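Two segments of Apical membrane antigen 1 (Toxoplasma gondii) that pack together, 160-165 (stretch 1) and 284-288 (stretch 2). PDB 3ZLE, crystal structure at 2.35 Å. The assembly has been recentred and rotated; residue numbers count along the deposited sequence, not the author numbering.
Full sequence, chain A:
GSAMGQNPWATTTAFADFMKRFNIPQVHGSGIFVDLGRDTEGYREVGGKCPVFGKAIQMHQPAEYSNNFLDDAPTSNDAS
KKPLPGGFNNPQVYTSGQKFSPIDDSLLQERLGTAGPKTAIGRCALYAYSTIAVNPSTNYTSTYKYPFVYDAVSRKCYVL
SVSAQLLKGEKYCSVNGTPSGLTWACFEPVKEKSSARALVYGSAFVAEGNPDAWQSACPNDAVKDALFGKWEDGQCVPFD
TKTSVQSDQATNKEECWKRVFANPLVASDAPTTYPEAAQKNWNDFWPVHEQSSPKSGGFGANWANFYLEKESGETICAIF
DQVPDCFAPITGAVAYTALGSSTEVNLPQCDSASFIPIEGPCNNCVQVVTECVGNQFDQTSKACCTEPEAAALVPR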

# COMPACT_ATOMS: atom_id res chain seq x y z
N LEU A 160 -4.59 3.95 15.25
CA LEU A 160 -6.00 4.17 14.94
C LEU A 160 -6.87 3.16 15.71
O LEU A 160 -6.86 1.97 15.40
CB LEU A 160 -6.28 3.97 13.41
CG LEU A 160 -5.43 4.79 12.41
CD1 LEU A 160 -5.85 4.51 10.98
CD2 LEU A 160 -5.39 6.32 12.71
N SER A 161 -7.79 3.65 16.50
CA SER A 161 -8.78 2.75 17.04
C SER A 161 -9.92 2.43 16.07
O SER A 161 -10.64 1.45 16.26
CB SER A 161 -9.28 3.24 18.39
OG SER A 161 -10.11 4.36 18.20
N VAL A 162 -9.97 3.14 14.94
CA VAL A 162 -10.91 2.78 13.89
C VAL A 162 -10.18 2.06 12.78
O VAL A 162 -9.29 2.61 12.16
CB VAL A 162 -11.66 4.00 13.32
CG1 VAL A 162 -12.69 3.60 12.29
CG2 VAL A 162 -12.33 4.76 14.45
N SER A 163 -10.59 0.83 12.50
CA SER A 163 -9.85 -0.05 11.57
C SER A 163 -10.58 -0.21 10.27
O SER A 163 -10.04 -0.81 9.33
CB SER A 163 -9.58 -1.41 12.18
OG SER A 163 -10.77 -1.99 12.69
N ALA A 164 -11.87 0.18 10.28
CA ALA A 164 -12.66 0.37 9.06
C ALA A 164 -11.96 1.28 8.08
O ALA A 164 -11.35 2.29 8.46
CB ALA A 164 -14.04 0.95 9.41
N GLN A 165 -11.96 0.89 6.82
CA GLN A 165 -11.31 1.68 5.82
C GLN A 165 -12.28 2.15 4.75
O GLN A 165 -12.02 3.14 4.08
CB GLN A 165 -10.16 0.91 5.19
CG GLN A 165 -9.03 0.68 6.16
CD GLN A 165 -8.36 -0.64 5.95
OE1 GLN A 165 -7.58 -0.81 5.02
NE2 GLN A 165 -8.60 -1.57 6.85
N ASP A 284 -19.08 1.47 16.14
CA ASP A 284 -18.63 0.31 15.42
C ASP A 284 -17.29 0.56 14.72
O ASP A 284 -17.22 0.64 13.50
CB ASP A 284 -19.72 -0.12 14.42
CG ASP A 284 -20.96 -0.69 15.11
OD1 ASP A 284 -20.86 -1.05 16.31
OD2 ASP A 284 -22.00 -0.84 14.44
N PHE A 285 -16.23 0.64 15.52
CA PHE A 285 -14.91 0.98 15.03
C PHE A 285 -14.28 -0.14 14.22
O PHE A 285 -13.34 0.10 13.51
CB PHE A 285 -14.00 1.40 16.18
CG PHE A 285 -14.40 2.69 16.85
CD1 PHE A 285 -15.47 3.44 16.37
CD2 PHE A 285 -13.76 3.11 18.00
CE1 PHE A 285 -15.89 4.58 17.03
CE2 PHE A 285 -14.14 4.29 18.63
CZ PHE A 285 -15.20 5.03 18.14
N TRP A 286 -14.72 -1.39 14.45
CA TRP A 286 -14.09 -2.53 13.79
C TRP A 286 -15.12 -3.33 12.98
O TRP A 286 -16.18 -3.66 13.49
CB TRP A 286 -13.37 -3.46 14.80
CG TRP A 286 -12.52 -2.78 15.92
CD1 TRP A 286 -11.96 -1.54 15.88
CD2 TRP A 286 -12.10 -3.37 17.18
NE1 TRP A 286 -11.26 -1.28 17.06
CE2 TRP A 286 -11.40 -2.36 17.89
CE3 TRP A 286 -12.40 -4.57 17.82
CZ2 TRP A 286 -10.91 -2.56 19.18
CZ3 TRP A 286 -11.89 -4.79 19.12
CH2 TRP A 286 -11.14 -3.78 19.78
N PRO A 287 -14.78 -3.70 11.74
CA PRO A 287 -15.69 -4.45 10.88
C PRO A 287 -15.93 -5.83 11.45
O PRO A 287 -14.98 -6.54 11.78
CB PRO A 287 -14.92 -4.55 9.56
CG PRO A 287 -14.03 -3.35 9.57
CD PRO A 287 -13.62 -3.19 10.99
N VAL A 288 -17.20 -6.24 11.55
CA VAL A 288 -17.45 -7.58 12.08
C VAL A 288 -17.11 -8.66 11.07
O VAL A 288 -17.27 -8.48 9.85
CB VAL A 288 -18.83 -7.76 12.82
CG1 VAL A 288 -19.68 -6.50 12.81
CG2 VAL A 288 -19.59 -8.99 12.34

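Two loop segments, far apart in sequence and neither in regular secondary structure, meet in a small contact that buries 304 Å² and is joined by two clear hydrogen bonds, one from the indole N-H of Trp286 and one between backbone groups. The register is simple: Val162 lies nearest Phe285 (CA to CA 4.5 Å), and Ser163 nearest Trp286 (CA to CA 5.4 Å).

Leu160 stays out of reach, so the contact begins at Ser161. Its carbonyl O accepts a hydrogen bond from Trp286 NE1 at 2.9 Å, approached at the indole edge, where the N-H points; the angle of 132° is noticeably bent. Ser161 OG, by contrast, is buried with no polar partner in the model.

Val162, in the t rotamer, sets CG2 over one face of the Phe285 ring, 4.0 Å from CG2 to the ring centroid, a CH-pi contact between a methyl and the aromatic cloud.

Ser163 supplies the straighter of the two clear cross-stretch bonds: its backbone N donates to Phe285 O at 3.0 Å and 167°. Its CA-to-CB bond points toward stretch 2, and OG lies 3.5 Å from Pro287 CD.

Ala164 closes the contact with a looser apolar touch, its CB 4.3 Å from Pro287 CG. Within stretch 1, Gln165 NE2 donates to Ser163 O at 3.0 Å.

The rule is economical: backbone carbonyls accept both clear bonds, one from a backbone N and one from an indole NE1.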